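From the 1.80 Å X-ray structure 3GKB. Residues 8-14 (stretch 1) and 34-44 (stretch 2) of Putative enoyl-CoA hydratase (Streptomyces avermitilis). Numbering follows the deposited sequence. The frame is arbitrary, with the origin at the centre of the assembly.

Stretch 1, residues 8-14: YSTLRVS
Stretch 2 34-44: ATMMRELRTVL

The strand beginning at Leu11, residues 11-14 here, and the loop leading into it pack against one flank of helix 34-44. Strand and helix run nearly parallel, 13° between their N-to-C directions, with axes 10.1 Å apart at closest approach; the contact buries 492 Å² in all. Helix phi/psi values stay near -63/-43, and i to i+4 bonds run from Arg38 N to Ala34 O (3.1 Å) through Leu44 N to Leu40 O (2.9 Å). CA pairs set the register: Thr10 CA to Met36 CA 5.6 Å, Tyr8 CA to Glu39 CA 6.7 Å, Val13 CA to Val43 CA 8.0 Å.

Tyr8 (psi 143°, chi1 m at -56°, chi2 -72°) directs its CB toward the helix. One face of its ring receives Val43 CG2, a CH-pi contact 3.5 Å from the centroid of the Tyr8 ring and 29° off the ring normal; the closest ring atom, Tyr8 CZ, lies 3.2 Å from Val43 CG2. Thr42 (m) places its methyl at the ring edge, Tyr8 OH to Thr42 CG2 3.9 Å.

Ser9 (-91/-17) and Thr10 (-119/-3) turn the loop so that two successive amides and both hydroxyls converge on the carboxylate of Glu39, extended from chi1 m (-69°) through chi2 t (-176°) to chi3 -16°. Ser9 N donates to Glu39 OE2 at 2.8 Å, almost linearly (176°), and Ser9 OG, placed by chi1 p, donates to the same Glu39 OE2 at 2.8 Å. Glu39 OE1 takes the next residue: Thr10 N at 2.9 Å with a more bent 145° angle, and Thr10 OG1 at 2.6 Å. Each carboxylate oxygen thus takes an amide and a hydroxyl of the same residue, Glu39 OE2 from Ser9 and Glu39 OE1 from Thr10.

Thr10 is buried, its chi1 p (66°) also bringing OG1 within 3.4 Å of Met36 CA. Its methyl faces that of Thr35 (m), Thr10 CG2 to Thr35 CG2 4.0 Å.

At Leu11 (-160/165; chi1 p, chi2 p) the chain becomes extended and the contact apolar. Leu11 CD1 approaches Val43 CG2 at 3.9 Å, while Leu11 CD2 lies 4.1 Å from Leu40 CD2; Leu40 (m, t) points its CB away, but its end comes nearer.

Strand alternation then governs. Arg12 (-130/145; m, t, m, chi4 -72°) points away, its guanidinium hydrogen-bonded elsewhere in the structure. Val13 (-127/140; chi1 t) returns toward the helix, Val13 CG2 meeting Val43 CG1 at 3.5 Å. Val43 (t) therefore touches Tyr8, Leu11 and Val13. Ser14 (-144/154; p) makes no contact with the helix.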

ATOM      1  N   TYR B   8      21.174  25.221  21.092  1.00 28.47           N
ATOM      2  CA  TYR B   8      20.535  25.362  19.762  1.00 27.68           C
ATOM      3  C   TYR B   8      19.389  26.355  19.818  1.00 26.61           C
ATOM      4  O   TYR B   8      18.648  26.405  20.792  1.00 28.15           O
ATOM      5  CB  TYR B   8      20.034  24.016  19.266  1.00 27.59           C
ATOM      6  CG  TYR B   8      21.084  22.949  19.206  1.00 28.12           C
ATOM      7  CD1 TYR B   8      22.069  22.980  18.239  1.00 29.45           C
ATOM      8  CD2 TYR B   8      21.069  21.875  20.097  1.00 29.83           C
ATOM      9  CE1 TYR B   8      23.033  21.986  18.160  1.00 32.16           C
ATOM     10  CE2 TYR B   8      22.037  20.874  20.032  1.00 30.81           C
ATOM     11  CZ  TYR B   8      23.009  20.937  19.064  1.00 33.47           C
ATOM     12  OH  TYR B   8      23.959  19.945  18.981  1.00 38.11           O
ATOM     13  N   SER B   9      19.224  27.130  18.755  1.00 24.98           N
ATOM     14  CA  SER B   9      18.267  28.219  18.757  1.00 24.08           C
ATOM     15  C   SER B   9      16.897  27.801  18.260  1.00 22.48           C
ATOM     16  O   SER B   9      15.945  28.532  18.476  1.00 22.58           O
ATOM     17  CB  SER B   9      18.792  29.364  17.894  1.00 24.69           C
ATOM     18  OG  SER B   9      19.060  28.880  16.586  1.00 26.41           O
ATOM     19  N   THR B  10      16.800  26.654  17.572  1.00 21.30           N
ATOM     20  CA  THR B  10      15.533  26.232  16.942  1.00 19.90           C
ATOM     21  C   THR B  10      14.987  24.895  17.467  1.00 20.62           C
ATOM     22  O   THR B  10      13.905  24.435  17.036  1.00 19.97           O
ATOM     23  CB  THR B  10      15.676  26.082  15.427  1.00 19.76           C
ATOM     24  OG1 THR B  10      16.564  24.993  15.131  1.00 19.23           O
ATOM     25  CG2 THR B  10      16.171  27.381  14.766  1.00 18.27           C
ATOM     26  N   LEU B  11      15.748  24.272  18.367  1.00 19.95           N
ATOM     27  CA  LEU B  11      15.386  22.984  18.929  1.00 20.32           C
ATOM     28  C   LEU B  11      16.130  22.765  20.246  1.00 19.77           C
ATOM     29  O   LEU B  11      17.090  23.494  20.566  1.00 19.03           O
ATOM     30  CB  LEU B  11      15.679  21.858  17.923  1.00 20.59           C
ATOM     31  CG  LEU B  11      17.124  21.643  17.464  1.00 21.31           C
ATOM     32  CD1 LEU B  11      17.807  20.710  18.443  1.00 21.31           C
ATOM     33  CD2 LEU B  11      17.221  21.073  16.030  1.00 22.83           C
ATOM     34  N   ARG B  12      15.653  21.781  21.004  1.00 20.03           N
ATOM     35  CA  ARG B  12      16.320  21.293  22.216  1.00 20.79           C
ATOM     36  C   ARG B  12      16.421  19.782  22.157  1.00 21.05           C
ATOM     37  O   ARG B  12      15.524  19.121  21.635  1.00 19.54           O
ATOM     38  CB  ARG B  12      15.496  21.652  23.444  1.00 21.49           C
ATOM     39  CG  ARG B  12      15.511  23.112  23.747  1.00 25.40           C
ATOM     40  CD  ARG B  12      14.744  23.395  25.039  1.00 28.12           C
ATOM     41  NE  ARG B  12      13.306  23.144  24.931  1.00 32.06           N
ATOM     42  CZ  ARG B  12      12.460  23.910  24.242  1.00 32.96           C
ATOM     43  NH1 ARG B  12      12.894  24.965  23.554  1.00 36.02           N
ATOM     44  NH2 ARG B  12      11.177  23.618  24.233  1.00 32.51           N
ATOM     45  N   VAL B  13      17.510  19.243  22.698  1.00 20.96           N
ATOM     46  CA  VAL B  13      17.699  17.822  22.764  1.00 21.65           C
ATOM     47  C   VAL B  13      18.006  17.371  24.182  1.00 22.27           C
ATOM     48  O   VAL B  13      18.741  18.042  24.917  1.00 22.55           O
ATOM     49  CB  VAL B  13      18.841  17.343  21.850  1.00 22.69           C
ATOM     50  CG1 VAL B  13      18.871  15.824  21.825  1.00 23.43           C
ATOM     51  CG2 VAL B  13      18.678  17.883  20.470  1.00 24.27           C
ATOM     52  N   SER B  14      17.429  16.249  24.569  1.00 22.47           N
ATOM     53  CA  SER B  14      17.786  15.594  25.813  1.00 24.26           C
ATOM     54  C   SER B  14      17.732  14.088  25.613  1.00 24.10           C
ATOM     55  O   SER B  14      17.038  13.595  24.720  1.00 25.38           O
ATOM     56  CB  SER B  14      16.847  16.016  26.924  1.00 24.30           C
ATOM     57  OG  SER B  14      15.520  15.651  26.657  1.00 26.71           O
ATOM     58  N   ALA B  34      17.129  28.124   7.439  1.00 18.69           N
ATOM     59  CA  ALA B  34      18.509  27.685   7.247  1.00 18.65           C
ATOM     60  C   ALA B  34      19.180  27.309   8.557  1.00 18.36           C
ATOM     61  O   ALA B  34      19.944  26.330   8.600  1.00 18.18           O
ATOM     62  CB  ALA B  34      19.337  28.745   6.521  1.00 18.19           C
ATOM     63  N   THR B  35      18.880  28.062   9.618  1.00 19.19           N
ATOM     64  CA  THR B  35      19.425  27.770  10.926  1.00 19.40           C
ATOM     65  C   THR B  35      18.944  26.416  11.437  1.00 18.85           C
ATOM     66  O   THR B  35      19.748  25.609  11.885  1.00 17.64           O
ATOM     67  CB  THR B  35      19.160  28.908  11.953  1.00 20.49           C
ATOM     68  OG1 THR B  35      19.776  30.118  11.474  1.00 21.36           O
ATOM     69  CG2 THR B  35      19.760  28.544  13.304  1.00 19.85           C
ATOM     70  N   MET B  36      17.647  26.136  11.331  1.00 18.30           N
ATOM     71  CA  MET B  36      17.154  24.817  11.762  1.00 18.35           C
ATOM     72  C   MET B  36      17.783  23.673  10.957  1.00 17.75           C
ATOM     73  O   MET B  36      18.118  22.631  11.522  1.00 18.14           O
ATOM     74  CB  MET B  36      15.620  24.702  11.697  1.00 17.72           C
ATOM     75  CG  MET B  36      15.073  23.389  12.325  1.00 18.50           C
ATOM     76  SD  MET B  36      13.272  23.063  12.114  1.00 12.77           S
ATOM     77  CE  MET B  36      12.581  24.317  13.250  1.00 18.22           C
ATOM     78  N   MET B  37      17.909  23.860   9.655  1.00 17.22           N
ATOM     79  CA  MET B  37      18.497  22.851   8.778  1.00 17.37           C
ATOM     80  C   MET B  37      19.925  22.507   9.243  1.00 17.83           C
ATOM     81  O   MET B  37      20.327  21.345   9.274  1.00 17.59           O
ATOM     82  CB  MET B  37      18.488  23.347   7.322  1.00 17.49           C
ATOM     83  CG  MET B  37      17.096  23.423   6.676  1.00 17.51           C
ATOM     84  SD  MET B  37      16.921  24.242   5.067  1.00 11.76           S
ATOM     85  CE  MET B  37      17.700  23.031   4.019  1.00 18.42           C
ATOM     86  N   ARG B  38      20.683  23.537   9.621  1.00 18.28           N
ATOM     87  CA  ARG B  38      22.053  23.331  10.083  1.00 19.46           C
ATOM     88  C   ARG B  38      22.071  22.661  11.455  1.00 18.53           C
ATOM     89  O   ARG B  38      22.876  21.748  11.690  1.00 19.32           O
ATOM     90  CB  ARG B  38      22.793  24.686  10.091  1.00 19.93           C
ATOM     91  CG  ARG B  38      24.201  24.654  10.573  1.00 26.70           C
ATOM     92  CD  ARG B  38      24.892  25.975  10.186  1.00 31.84           C
ATOM     93  NE  ARG B  38      24.418  27.125  10.959  1.00 37.38           N
ATOM     94  CZ  ARG B  38      23.531  28.052  10.569  1.00 40.84           C
ATOM     95  NH1 ARG B  38      22.941  28.022   9.368  1.00 43.21           N
ATOM     96  NH2 ARG B  38      23.232  29.041  11.407  1.00 42.05           N
ATOM     97  N   GLU B  39      21.170  23.084  12.343  1.00 18.73           N
ATOM     98  CA  GLU B  39      21.132  22.546  13.701  1.00 19.46           C
ATOM     99  C   GLU B  39      20.662  21.083  13.693  1.00 18.90           C
ATOM    100  O   GLU B  39      21.177  20.272  14.459  1.00 17.52           O
ATOM    101  CB  GLU B  39      20.267  23.404  14.641  1.00 19.82           C
ATOM    102  CG  GLU B  39      20.875  24.767  14.952  1.00 21.43           C
ATOM    103  CD  GLU B  39      20.078  25.580  15.947  1.00 25.45           C
ATOM    104  OE1 GLU B  39      18.894  25.271  16.218  1.00 24.50           O
ATOM    105  OE2 GLU B  39      20.646  26.575  16.457  1.00 25.72           O
ATOM    106  N   LEU B  40      19.686  20.761  12.842  1.00 18.67           N
ATOM    107  CA  LEU B  40      19.259  19.374  12.664  1.00 19.46           C
ATOM    108  C   LEU B  40      20.424  18.484  12.207  1.00 19.29           C
ATOM    109  O   LEU B  40      20.620  17.367  12.719  1.00 19.86           O
ATOM    110  CB  LEU B  40      18.114  19.280  11.637  1.00 19.36           C
ATOM    111  CG  LEU B  40      16.737  19.631  12.156  1.00 21.25           C
ATOM    112  CD1 LEU B  40      15.797  19.907  10.983  1.00 23.13           C
ATOM    113  CD2 LEU B  40      16.190  18.474  13.055  1.00 23.14           C
ATOM    114  N   ARG B  41      21.202  18.960  11.245  1.00 20.07           N
ATOM    115  CA  ARG B  41      22.352  18.200  10.782  1.00 19.90           C
ATOM    116  C   ARG B  41      23.339  17.953  11.915  1.00 19.62           C
ATOM    117  O   ARG B  41      23.805  16.825  12.115  1.00 18.59           O
ATOM    118  CB  ARG B  41      23.053  18.922   9.631  1.00 20.76           C
ATOM    119  CG  ARG B  41      24.074  18.027   8.944  1.00 25.25           C
ATOM    120  CD  ARG B  41      24.516  18.574   7.591  1.00 29.08           C
ATOM    121  NE  ARG B  41      25.521  19.616   7.820  1.00 36.23           N
ATOM    122  CZ  ARG B  41      25.402  20.914   7.514  1.00 41.25           C
ATOM    123  NH1 ARG B  41      24.307  21.397   6.941  1.00 44.75           N
ATOM    124  NH2 ARG B  41      26.399  21.752   7.782  1.00 42.30           N
ATOM    125  N   THR B  42      23.657  19.008  12.658  1.00 19.57           N
ATOM    126  CA  THR B  42      24.583  18.888  13.796  1.00 20.01           C
ATOM    127  C   THR B  42      24.108  17.878  14.833  1.00 19.98           C
ATOM    128  O   THR B  42      24.875  16.987  15.242  1.00 20.96           O
ATOM    129  CB  THR B  42      24.832  20.259  14.475  1.00 20.36           C
ATOM    130  OG1 THR B  42      25.339  21.176  13.501  1.00 22.16           O
ATOM    131  CG2 THR B  42      25.840  20.122  15.611  1.00 21.86           C
ATOM    132  N   VAL B  43      22.848  17.995  15.244  1.00 20.17           N
ATOM    133  CA  VAL B  43      22.331  17.128  16.287  1.00 20.10           C
ATOM    134  C   VAL B  43      22.238  15.678  15.815  1.00 19.46           C
ATOM    135  O   VAL B  43      22.676  14.781  16.533  1.00 19.41           O
ATOM    136  CB  VAL B  43      20.979  17.599  16.828  1.00 21.39           C
ATOM    137  CG1 VAL B  43      20.400  16.545  17.784  1.00 22.52           C
ATOM    138  CG2 VAL B  43      21.146  18.885  17.559  1.00 22.60           C
ATOM    139  N   LEU B  44      21.728  15.447  14.609  1.00 17.83           N
ATOM    140  CA  LEU B  44      21.612  14.078  14.130  1.00 18.01           C
ATOM    141  C   LEU B  44      22.967  13.433  13.836  1.00 18.00           C
ATOM    142  O   LEU B  44      23.162  12.258  14.101  1.00 18.45           O
ATOM    143  CB  LEU B  44      20.670  13.979  12.927  1.00 17.49           C
ATOM    144  CG  LEU B  44      19.188  14.235  13.235  1.00 19.26           C
ATOM    145  CD1 LEU B  44      18.373  14.252  11.944  1.00 20.72           C
ATOM    146  CD2 LEU B  44      18.606  13.196  14.212  1.00 19.73           C
TER